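Long-range contacts in putative uncharacterized protein (Thermococcus onnurineus, PDB 3UEB), which is of unknown function, a small alpha and beta protein of the UPF0440 (DUF3194) family that pairs with a second copy of itself: residues Glu32-Tyr37 against Glu86-Ala91; Ile50-Arg55 against Ile66-Glu71; Leu18-Leu23 against Ile56-Thr61; Ile24-Leu29 against Glu93-Lys98. All coordinates share one frame; numbering follows the deposited sequence.

Interaction 1: residues Glu32-Tyr37 against Glu86-Ala91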
# COMPACT_ATOMS: atom_id res chain seq x y z
N GLU A 32 -2.38 -5.79 0.42
CA GLU A 32 -1.39 -6.79 0.78
C GLU A 32 -1.76 -8.19 0.30
O GLU A 32 -0.89 -9.02 0.04
CB GLU A 32 -1.15 -6.74 2.29
CG GLU A 32 -0.73 -5.33 2.72
CD GLU A 32 -0.54 -5.16 4.21
OE1 GLU A 32 -0.94 -6.07 4.97
OE2 GLU A 32 0.00 -4.10 4.62
N THR A 33 -3.05 -8.47 0.17
CA THR A 33 -3.47 -9.77 -0.35
C THR A 33 -2.97 -9.82 -1.80
O THR A 33 -2.47 -10.83 -2.27
CB THR A 33 -5.01 -9.93 -0.33
OG1 THR A 33 -5.47 -9.99 1.03
CG2 THR A 33 -5.43 -11.20 -1.07
N ILE A 34 -3.10 -8.69 -2.49
CA ILE A 34 -2.67 -8.61 -3.88
C ILE A 34 -1.15 -8.72 -4.02
O ILE A 34 -0.66 -9.39 -4.93
CB ILE A 34 -3.17 -7.29 -4.52
CG1 ILE A 34 -4.70 -7.31 -4.58
CG2 ILE A 34 -2.57 -7.12 -5.91
CD1 ILE A 34 -5.33 -6.02 -5.09
N ILE A 35 -0.42 -8.07 -3.12
CA ILE A 35 1.05 -8.12 -3.14
C ILE A 35 1.51 -9.55 -2.87
O ILE A 35 2.36 -10.10 -3.57
CB ILE A 35 1.67 -7.19 -2.07
CG1 ILE A 35 1.29 -5.74 -2.35
CG2 ILE A 35 3.20 -7.33 -2.07
CD1 ILE A 35 1.63 -4.80 -1.20
N ASP A 36 0.93 -10.16 -1.84
CA ASP A 36 1.28 -11.52 -1.49
C ASP A 36 1.05 -12.44 -2.68
O ASP A 36 1.90 -13.25 -3.03
CB ASP A 36 0.44 -12.02 -0.30
CG ASP A 36 0.86 -11.38 1.01
OD1 ASP A 36 1.90 -10.69 1.03
OD2 ASP A 36 0.15 -11.58 2.02
N TYR A 37 -0.12 -12.30 -3.31
CA TYR A 37 -0.45 -13.15 -4.44
C TYR A 37 0.57 -13.06 -5.56
O TYR A 37 0.98 -14.07 -6.11
CB TYR A 37 -1.82 -12.79 -5.00
CG TYR A 37 -2.43 -13.92 -5.77
CD1 TYR A 37 -3.22 -14.88 -5.13
CD2 TYR A 37 -2.21 -14.07 -7.14
CE1 TYR A 37 -3.77 -15.95 -5.83
CE2 TYR A 37 -2.75 -15.14 -7.85
CZ TYR A 37 -3.53 -16.07 -7.18
OH TYR A 37 -4.08 -17.13 -7.86
N GLU A 86 -6.54 -12.81 -11.03
CA GLU A 86 -6.55 -13.79 -9.95
C GLU A 86 -6.22 -13.15 -8.60
O GLU A 86 -6.85 -13.46 -7.59
CB GLU A 86 -5.55 -14.90 -10.25
CG GLU A 86 -6.13 -16.04 -11.06
CD GLU A 86 -5.06 -16.89 -11.72
OE1 GLU A 86 -4.07 -17.24 -11.04
OE2 GLU A 86 -5.22 -17.20 -12.92
N ALA A 87 -5.22 -12.26 -8.59
CA ALA A 87 -4.83 -11.59 -7.36
C ALA A 87 -6.00 -10.80 -6.79
O ALA A 87 -6.26 -10.84 -5.59
CB ALA A 87 -3.65 -10.65 -7.62
N VAL A 88 -6.70 -10.08 -7.67
CA VAL A 88 -7.84 -9.26 -7.29
C VAL A 88 -9.01 -10.10 -6.77
O VAL A 88 -9.58 -9.79 -5.72
CB VAL A 88 -8.31 -8.39 -8.50
CG1 VAL A 88 -9.64 -7.67 -8.18
CG2 VAL A 88 -7.24 -7.37 -8.83
N GLU A 89 -9.36 -11.16 -7.49
CA GLU A 89 -10.45 -12.03 -7.04
C GLU A 89 -10.12 -12.59 -5.65
O GLU A 89 -10.98 -12.66 -4.78
CB GLU A 89 -10.69 -13.16 -8.04
CG GLU A 89 -11.34 -12.70 -9.35
CD GLU A 89 -12.75 -12.15 -9.16
OE1 GLU A 89 -13.05 -11.06 -9.70
OE2 GLU A 89 -13.56 -12.81 -8.47
N ARG A 90 -8.87 -12.99 -5.45
CA ARG A 90 -8.45 -13.51 -4.15
C ARG A 90 -8.68 -12.44 -3.09
O ARG A 90 -9.12 -12.75 -1.99
CB ARG A 90 -6.97 -13.90 -4.17
CG ARG A 90 -6.45 -14.41 -2.83
CD ARG A 90 -7.23 -15.63 -2.37
NE ARG A 90 -7.07 -16.75 -3.29
CZ ARG A 90 -5.98 -17.51 -3.38
NH1 ARG A 90 -4.94 -17.27 -2.59
NH2 ARG A 90 -5.92 -18.50 -4.26
N ALA A 91 -8.36 -11.20 -3.44
CA ALA A 91 -8.54 -10.08 -2.52
C ALA A 91 -10.01 -9.96 -2.10
O ALA A 91 -10.31 -9.89 -0.92
CB ALA A 91 -8.06 -8.79 -3.16
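Tyr37 reaches across to Ala87, Glu86 and Arg90, its CG anti to the backbone N (chi1 -157°). Its CB rests on the methyl of Ala87, Tyr37 CB to Ala87 CB 3.8 Å. Further out the ring lies with one face over the Ala87 backbone: Ala87 CA stands 4.0 Å from the ring centroid and 27° off the normal, a CH-pi contact. On one side of the ring CD2 touches Ala87 CB; on the other, Tyr37 CE1 comes within 3.6 Å of Arg90 CZ. There the ring presents its edge to the face of the guanidinium, the two planes 81° apart. At the tip, Tyr37 OH donates to Glu86 OE1 at 3.2 Å, using the oxygen's anti lone pair. A phenylalanine here would probably leave Glu86 OE1 without this donor and the ring tip without its tie to the facing helix.

Small residues suit the facing helix, because alanine lets the axes approach to 8.4 Å. Ile34 CG1 meets Ala91 CB at 3.9 Å, and Thr33 lays its methyl CG2 against Ala91 CA, while its OG1 is bonded to Leu29 O in its own helix.

The pair joins helix 20-41 to helix 80-104 on one face of the sheet. Ile34 also packs on Ile66 and Val68 of strand 63-71, Val88 reaches Arg9 and Ile11 of strand 6-14, and Ile35, on another side of its helix, touches Met54 of the second subunit.

Interaction 2: residues Ile50-Arg55 against Ile66-Glu71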
# COMPACT_ATOMS: atom_id res chain seq x y z
N ILE A 50 6.32 -3.79 -9.43
CA ILE A 50 4.98 -3.94 -8.93
C ILE A 50 4.60 -2.72 -8.10
O ILE A 50 5.41 -2.21 -7.31
CB ILE A 50 4.82 -5.24 -8.09
CG1 ILE A 50 3.38 -5.33 -7.57
CG2 ILE A 50 5.83 -5.27 -6.94
CD1 ILE A 50 3.13 -6.54 -6.66
N GLU A 51 3.39 -2.23 -8.31
CA GLU A 51 2.90 -1.07 -7.58
C GLU A 51 1.44 -1.27 -7.21
O GLU A 51 0.59 -1.46 -8.08
CB GLU A 51 3.05 0.20 -8.42
CG GLU A 51 4.43 0.36 -9.00
CD GLU A 51 4.55 1.60 -9.85
OE1 GLU A 51 5.58 1.74 -10.54
OE2 GLU A 51 3.62 2.45 -9.81
N VAL A 52 1.16 -1.24 -5.92
CA VAL A 52 -0.19 -1.41 -5.44
C VAL A 52 -0.55 -0.22 -4.55
O VAL A 52 0.10 0.05 -3.53
CB VAL A 52 -0.33 -2.72 -4.67
CG1 VAL A 52 -1.80 -2.98 -4.37
CG2 VAL A 52 0.25 -3.87 -5.51
N THR A 53 -1.59 0.48 -4.96
CA THR A 53 -2.06 1.67 -4.27
C THR A 53 -3.38 1.47 -3.56
O THR A 53 -4.27 0.81 -4.08
CB THR A 53 -2.27 2.81 -5.28
OG1 THR A 53 -1.07 3.01 -6.04
CG2 THR A 53 -2.64 4.10 -4.56
N MET A 54 -3.50 2.03 -2.36
CA MET A 54 -4.76 1.99 -1.64
C MET A 54 -5.12 3.46 -1.41
O MET A 54 -4.27 4.26 -1.01
CB MET A 54 -4.67 1.24 -0.31
CG MET A 54 -4.12 2.04 0.87
SD MET A 54 -4.32 1.14 2.42
CE MET A 54 -2.98 0.00 2.26
N ARG A 55 -6.36 3.81 -1.71
CA ARG A 55 -6.84 5.17 -1.53
C ARG A 55 -8.09 5.15 -0.66
O ARG A 55 -9.09 4.53 -1.03
CB ARG A 55 -7.16 5.80 -2.89
CG ARG A 55 -7.76 7.20 -2.78
CD ARG A 55 -8.30 7.71 -4.12
NE ARG A 55 -8.86 9.06 -4.01
CZ ARG A 55 -9.55 9.67 -4.96
NH1 ARG A 55 -10.02 10.90 -4.77
NH2 ARG A 55 -9.79 9.05 -6.12
N ILE A 66 -8.42 0.66 -5.09
CA ILE A 66 -7.17 -0.08 -5.14
C ILE A 66 -6.67 -0.07 -6.57
O ILE A 66 -7.41 -0.37 -7.50
CB ILE A 66 -7.37 -1.54 -4.72
CG1 ILE A 66 -7.77 -1.62 -3.25
CG2 ILE A 66 -6.11 -2.34 -5.00
CD1 ILE A 66 -6.71 -1.10 -2.29
N GLU A 67 -5.41 0.29 -6.74
CA GLU A 67 -4.84 0.34 -8.07
C GLU A 67 -3.65 -0.60 -8.13
O GLU A 67 -2.74 -0.52 -7.29
CB GLU A 67 -4.43 1.77 -8.40
CG GLU A 67 -4.01 1.96 -9.84
CD GLU A 67 -4.08 3.41 -10.27
OE1 GLU A 67 -3.68 3.71 -11.42
OE2 GLU A 67 -4.55 4.25 -9.46
N VAL A 68 -3.66 -1.49 -9.11
CA VAL A 68 -2.58 -2.45 -9.27
C VAL A 68 -1.85 -2.25 -10.60
O VAL A 68 -2.48 -2.05 -11.64
CB VAL A 68 -3.10 -3.92 -9.26
CG1 VAL A 68 -1.94 -4.89 -9.13
CG2 VAL A 68 -4.10 -4.11 -8.14
N TYR A 69 -0.52 -2.28 -10.55
CA TYR A 69 0.29 -2.15 -11.75
C TYR A 69 1.37 -3.22 -11.61
O TYR A 69 2.06 -3.30 -10.59
CB TYR A 69 0.94 -0.77 -11.87
CG TYR A 69 1.93 -0.70 -13.03
CD1 TYR A 69 1.48 -0.57 -14.34
CD2 TYR A 69 3.30 -0.85 -12.81
CE1 TYR A 69 2.38 -0.58 -15.41
CE2 TYR A 69 4.20 -0.86 -13.87
CZ TYR A 69 3.73 -0.73 -15.17
OH TYR A 69 4.62 -0.74 -16.22
N LEU A 70 1.52 -4.04 -12.64
CA LEU A 70 2.50 -5.11 -12.61
C LEU A 70 3.22 -5.22 -13.93
O LEU A 70 2.60 -5.17 -14.99
CB LEU A 70 1.81 -6.45 -12.29
CG LEU A 70 2.69 -7.71 -12.29
CD1 LEU A 70 3.90 -7.50 -11.37
CD2 LEU A 70 1.86 -8.90 -11.82
N GLU A 71 4.53 -5.38 -13.85
CA GLU A 71 5.36 -5.48 -15.04
C GLU A 71 6.37 -6.62 -14.88
O GLU A 71 6.99 -6.77 -13.83
CB GLU A 71 6.10 -4.16 -15.24
CG GLU A 71 6.65 -3.93 -16.63
CD GLU A 71 7.45 -2.66 -16.73
OE1 GLU A 71 7.02 -1.64 -16.15
OE2 GLU A 71 8.51 -2.67 -17.39
O HOH W 1 -0.51 1.28 -7.86
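Glu51 and Tyr69 exchange two backbone hydrogen bonds, Glu51 N to Tyr69 O at 2.8 Å and Tyr69 N to Glu51 O in return. Thr53 and Glu67 form the next hydrogen-bonded pair, the straightest of the four bonds being Thr53 N to Glu67 O, with 171° at the hydrogen. Weaker CA-H...O contacts fill the intervals, among them Ile66 CA to Thr53 O at 3.2 Å.

The two strands form an antiparallel beta hairpin, strand 63-71 being the middle one of the chain's three-stranded sheet. Strand 49-56 lies at its edge and pairs with a strand of the second subunit, continuing the sheet across the interface.

Apolar contacts occupy the face carrying Ile50, Val52, Met54, Ile66, Val68 and Leu70, which suits branched and long hydrophobic residues because the helices pack there. Ile66 CD1 touches Met54 CB at 3.7 Å, and Leu70 CD1 meets Ile50 CB at 4.1 Å.

Polar side chains take the other face. Glu51 and Tyr69 run side by side, Glu51 CD 4.0 Å from Tyr69 CD2. Tyr69 OH donates to Glu71 OE1 at 2.6 Å, reaching it from above the carboxylate plane. Replacing the tyrosine by an alanine would probably leave Glu51 CD without its ring neighbour and Glu71 OE1 without this donor. A water donates to Glu67 O and bonds Thr53 OG1, which also bonds Thr53 of the second subunit; Glu67 itself makes a salt bridge to Lys8.

Interaction 3: residues Leu18-Leu23 against Ile56-Thr61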
# COMPACT_ATOMS: atom_id res chain seq x y z
N LEU A 18 -18.74 -0.19 7.56
CA LEU A 18 -17.48 -0.06 8.28
C LEU A 18 -17.15 1.38 8.69
O LEU A 18 -17.49 2.33 7.99
CB LEU A 18 -16.32 -0.61 7.44
CG LEU A 18 -16.37 -2.07 6.97
CD1 LEU A 18 -15.03 -2.44 6.36
CD2 LEU A 18 -16.69 -2.99 8.14
N SER A 19 -16.49 1.52 9.83
CA SER A 19 -16.07 2.83 10.33
C SER A 19 -14.83 3.18 9.50
O SER A 19 -14.21 2.29 8.92
CB SER A 19 -15.67 2.73 11.80
OG SER A 19 -14.57 1.84 11.96
N GLU A 20 -14.47 4.45 9.45
CA GLU A 20 -13.30 4.84 8.65
C GLU A 20 -12.04 4.09 9.06
O GLU A 20 -11.17 3.82 8.23
CB GLU A 20 -13.10 6.37 8.71
CG GLU A 20 -14.14 7.12 7.87
CD GLU A 20 -14.05 8.63 7.98
OE1 GLU A 20 -14.16 9.15 9.12
OE2 GLU A 20 -13.89 9.31 6.94
N GLU A 21 -11.95 3.71 10.34
CA GLU A 21 -10.79 2.97 10.82
C GLU A 21 -10.75 1.57 10.20
O GLU A 21 -9.70 1.13 9.70
CB GLU A 21 -10.84 2.85 12.34
CG GLU A 21 -9.90 1.80 12.90
CD GLU A 21 -9.86 1.80 14.42
OE1 GLU A 21 -10.94 1.73 15.05
OE2 GLU A 21 -8.75 1.88 14.98
N GLN A 22 -11.88 0.87 10.22
CA GLN A 22 -11.95 -0.47 9.65
C GLN A 22 -11.71 -0.39 8.14
O GLN A 22 -11.34 -1.37 7.51
CB GLN A 22 -13.31 -1.10 9.94
CG GLN A 22 -13.62 -1.20 11.43
CD GLN A 22 -15.02 -1.70 11.69
OE1 GLN A 22 -15.97 -1.28 11.02
NE2 GLN A 22 -15.17 -2.57 12.68
N LEU A 23 -11.92 0.79 7.58
CA LEU A 23 -11.72 1.01 6.15
C LEU A 23 -10.22 0.91 5.85
O LEU A 23 -9.81 0.33 4.84
CB LEU A 23 -12.24 2.39 5.77
CG LEU A 23 -12.85 2.58 4.38
CD1 LEU A 23 -13.97 1.56 4.16
CD2 LEU A 23 -13.39 3.99 4.27
N ILE A 56 -8.04 5.82 0.48
CA ILE A 56 -9.20 5.87 1.37
C ILE A 56 -9.77 7.28 1.37
O ILE A 56 -9.08 8.25 1.71
CB ILE A 56 -8.83 5.45 2.83
CG1 ILE A 56 -8.65 3.93 2.92
CG2 ILE A 56 -9.94 5.87 3.79
CD1 ILE A 56 -7.41 3.39 2.26
N ASN A 57 -11.03 7.40 0.97
CA ASN A 57 -11.69 8.69 0.90
C ASN A 57 -13.20 8.47 0.91
O ASN A 57 -13.83 8.39 -0.15
CB ASN A 57 -11.27 9.42 -0.38
CG ASN A 57 -11.77 10.85 -0.43
OD1 ASN A 57 -12.82 11.18 0.13
ND2 ASN A 57 -11.02 11.71 -1.11
N ARG A 58 -13.77 8.38 2.10
CA ARG A 58 -15.20 8.16 2.24
C ARG A 58 -16.09 9.30 1.72
O ARG A 58 -17.21 9.06 1.27
CB ARG A 58 -15.54 7.88 3.71
CG ARG A 58 -17.04 7.87 4.00
CD ARG A 58 -17.38 6.96 5.17
NE ARG A 58 -17.17 5.55 4.84
CZ ARG A 58 -17.27 4.55 5.71
NH1 ARG A 58 -17.55 4.81 6.99
NH2 ARG A 58 -17.09 3.30 5.32
N GLU A 59 -15.61 10.53 1.77
CA GLU A 59 -16.42 11.65 1.32
C GLU A 59 -16.48 11.93 -0.18
O GLU A 59 -17.42 12.58 -0.64
CB GLU A 59 -16.04 12.91 2.07
CG GLU A 59 -16.55 12.91 3.50
CD GLU A 59 -17.17 14.23 3.89
OE1 GLU A 59 -16.41 15.21 4.05
OE2 GLU A 59 -18.42 14.29 4.04
N GLU A 60 -15.50 11.45 -0.95
CA GLU A 60 -15.50 11.72 -2.39
C GLU A 60 -15.49 10.48 -3.28
O GLU A 60 -15.54 10.59 -4.50
CB GLU A 60 -14.32 12.63 -2.75
CG GLU A 60 -14.34 14.00 -2.06
CD GLU A 60 -13.03 14.76 -2.23
OE1 GLU A 60 -11.98 14.28 -1.75
OE2 GLU A 60 -13.04 15.85 -2.85
N THR A 61 -15.41 9.29 -2.68
CA THR A 61 -15.40 8.05 -3.46
C THR A 61 -16.33 7.02 -2.82
O THR A 61 -17.00 7.32 -1.83
CB THR A 61 -13.97 7.42 -3.55
OG1 THR A 61 -13.63 6.80 -2.30
CG2 THR A 61 -12.93 8.48 -3.87
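Leu18 O is gripped by both terminal nitrogens of Arg58, with NH1 at 2.7 Å and NH2 at 2.9 Å from that single oxygen. The carbonyl oxygen sits in the guanidinium plane, so the flat group meets it end-on. NH1 lies in the carbonyl plane, whereas NH2 is tilted 34° from it. Arginine suits this place: its chain, bent at chi3 (-69°), spans from the loop to the start of the helix, and its end supplies two donors at once. Arg58 NE forms a salt bridge with Asp63, a second hold that helps fix the rotation of the group.

Leu23 supplies the apolar side. Its CD1 lies 3.8 Å from Arg58 NH2, and its CD2 touches Ile56 CG2 at 4.0 Å. Glu20 OE2 approaches only Arg58 CB, at 3.9 Å.

Each segment is also braced within itself. Ser19 is the N-cap of helix 20-41, and with Gln22 it forms a capping box: Ser19 N donates to Gln22 OE1, and Gln22 N gives a weak bond to Ser19 OG. Across the turn, Asn57 OD1 accepts from Glu60 N, an Asx motif.

The contact therefore ties the first turn of helix 20-41 to the loop between strands 49-56 and 63-71. Leu18 reaches on to Leu99 of helix 80-104, and Ile56 pairs with a strand of the second subunit.

Interaction 4: residues Ile24-Leu29 against Glu93-Lys98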
# COMPACT_ATOMS: atom_id res chain seq x y z
N ILE A 24 -9.40 1.48 6.74
CA ILE A 24 -7.95 1.44 6.60
C ILE A 24 -7.49 -0.01 6.68
O ILE A 24 -6.70 -0.48 5.86
CB ILE A 24 -7.24 2.27 7.73
CG1 ILE A 24 -7.19 3.75 7.35
CG2 ILE A 24 -5.83 1.74 7.99
CD1 ILE A 24 -8.53 4.42 7.27
N GLU A 25 -8.00 -0.72 7.68
CA GLU A 25 -7.66 -2.12 7.89
C GLU A 25 -7.98 -2.96 6.64
O GLU A 25 -7.18 -3.79 6.21
CB GLU A 25 -8.46 -2.67 9.08
CG GLU A 25 -8.04 -4.05 9.53
CD GLU A 25 -9.07 -4.66 10.47
OE1 GLU A 25 -9.60 -3.94 11.34
OE2 GLU A 25 -9.35 -5.87 10.33
N ILE A 26 -9.16 -2.74 6.06
CA ILE A 26 -9.57 -3.48 4.88
C ILE A 26 -8.74 -3.06 3.67
O ILE A 26 -8.36 -3.90 2.85
CB ILE A 26 -11.07 -3.26 4.57
CG1 ILE A 26 -11.92 -3.89 5.68
CG2 ILE A 26 -11.42 -3.88 3.21
CD1 ILE A 26 -11.72 -5.39 5.83
N GLY A 27 -8.45 -1.77 3.57
CA GLY A 27 -7.64 -1.28 2.47
C GLY A 27 -6.30 -1.99 2.51
O GLY A 27 -5.78 -2.42 1.48
N GLU A 28 -5.74 -2.11 3.71
CA GLU A 28 -4.46 -2.78 3.89
C GLU A 28 -4.58 -4.27 3.57
O GLU A 28 -3.71 -4.85 2.92
CB GLU A 28 -3.96 -2.60 5.32
CG GLU A 28 -3.53 -1.18 5.67
CD GLU A 28 -3.15 -1.02 7.13
OE1 GLU A 28 -2.72 0.08 7.52
OE2 GLU A 28 -3.30 -1.99 7.90
N LEU A 29 -5.65 -4.90 4.03
CA LEU A 29 -5.86 -6.32 3.78
C LEU A 29 -5.93 -6.59 2.27
O LEU A 29 -5.31 -7.53 1.76
CB LEU A 29 -7.15 -6.80 4.45
CG LEU A 29 -7.52 -8.28 4.30
CD1 LEU A 29 -6.36 -9.16 4.81
CD2 LEU A 29 -8.80 -8.58 5.09
N GLU A 93 -12.35 -12.18 -2.09
CA GLU A 93 -12.68 -13.34 -1.27
C GLU A 93 -12.20 -13.18 0.17
O GLU A 93 -12.91 -13.51 1.12
CB GLU A 93 -12.04 -14.60 -1.85
CG GLU A 93 -12.51 -15.87 -1.17
CD GLU A 93 -11.58 -17.05 -1.39
OE1 GLU A 93 -12.01 -18.20 -1.12
OE2 GLU A 93 -10.42 -16.85 -1.82
N ILE A 94 -10.99 -12.67 0.32
CA ILE A 94 -10.41 -12.49 1.64
C ILE A 94 -11.07 -11.31 2.33
O ILE A 94 -11.35 -11.36 3.53
CB ILE A 94 -8.88 -12.32 1.53
CG1 ILE A 94 -8.27 -13.66 1.10
CG2 ILE A 94 -8.29 -11.85 2.85
CD1 ILE A 94 -6.84 -13.57 0.65
N VAL A 95 -11.35 -10.25 1.57
CA VAL A 95 -11.99 -9.09 2.16
C VAL A 95 -13.40 -9.46 2.64
O VAL A 95 -13.80 -9.11 3.75
CB VAL A 95 -12.07 -7.90 1.16
CG1 VAL A 95 -13.00 -6.82 1.71
CG2 VAL A 95 -10.69 -7.31 0.95
N GLU A 96 -14.14 -10.19 1.81
CA GLU A 96 -15.50 -10.59 2.16
C GLU A 96 -15.52 -11.44 3.42
O GLU A 96 -16.44 -11.31 4.23
CB GLU A 96 -16.16 -11.35 1.00
CG GLU A 96 -17.66 -11.59 1.17
CD GLU A 96 -18.45 -10.31 1.46
OE1 GLU A 96 -18.03 -9.23 0.99
OE2 GLU A 96 -19.49 -10.39 2.15
N ARG A 97 -14.53 -12.30 3.61
CA ARG A 97 -14.48 -13.13 4.81
C ARG A 97 -14.26 -12.26 6.03
O ARG A 97 -14.85 -12.49 7.09
CB ARG A 97 -13.35 -14.15 4.72
CG ARG A 97 -13.62 -15.28 3.74
CD ARG A 97 -12.52 -16.30 3.79
NE ARG A 97 -12.63 -17.26 2.70
CZ ARG A 97 -11.67 -18.11 2.36
NH1 ARG A 97 -10.52 -18.12 3.04
NH2 ARG A 97 -11.84 -18.94 1.34
N LYS A 98 -13.42 -11.24 5.87
CA LYS A 98 -13.12 -10.31 6.94
C LYS A 98 -14.37 -9.51 7.30
O LYS A 98 -14.65 -9.27 8.48
CB LYS A 98 -12.02 -9.35 6.50
CG LYS A 98 -10.91 -9.16 7.51
CD LYS A 98 -11.43 -8.69 8.85
CE LYS A 98 -10.29 -8.68 9.86
NZ LYS A 98 -9.57 -9.99 9.82
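Helix 24-29 and helix 93-98 run nearly antiparallel, their axes 10.1 Å apart at closest approach and 151° between their directions. Ile26 and Val95 have the nearest CA atoms, at 6.7 Å. This is antiparallel packing of helix 20-41 against helix 80-104, the helical layer that lies on one face of the sheet in this alpha and beta fold. At such a spacing larger side chains are needed to bridge the gap, and isoleucine, leucine, valine and the carbon chain of a lysine do so.

Nearest the interior, Ile26 CG2 meets Val95 CG1 at 3.7 Å, the two side chains crossing at a slant. Both are beta-branched and place a methyl anti to the backbone N, and those are the two methyls that touch. Ile26 CD1 reaches on to Lys98 CB, and Ile26 also packs on Leu15 and Leu18, while Val95 leans on Ala30 of the opposing helix.

Leu29 points at the other helix and divides its two methyls between partners. Leu29 CD1 rests on Ile94 CG2 at 3.8 Å, and CD2 turns to the aliphatic part of Lys98. A lysine suits this margin because its methylenes cover leucine while its amino end lies among charges. There Lys98 NZ has a long, weak ion pair with Glu101, and it stands 4.2 Å from Glu25 OE2, too far for a salt bridge, though the charges should still attract. Because the lysine chain bends at its last torsion (chi4 -50°), Glu25 OE2 comes nearer to Lys98 CE, at 3.0 Å.

How the interactions relate
Interactions 1 and 4 join the same two helices, 20-41 and 80-104, but differ along their length: 32-37 against 86-91 is the more buried and closely spaced, built on alanines with a tyrosine bonded to a glutamate, whereas 24-29 against 93-98 is wider, bridged by larger aliphatic chains and a lysine. They meet where Thr33 packs on Ile94. Interaction 2 is the sheet they pack on, held by backbone bonds; Ile34 and Ile35 of interaction 1 touch it, as does the Gly27-Glu28 backbone of interaction 4 through Met54. Interaction 3, farthest from the chain's centre, is partly buried and relies on an arginine gripping a carbonyl; it reaches interaction 4 through Leu18 on Ile26.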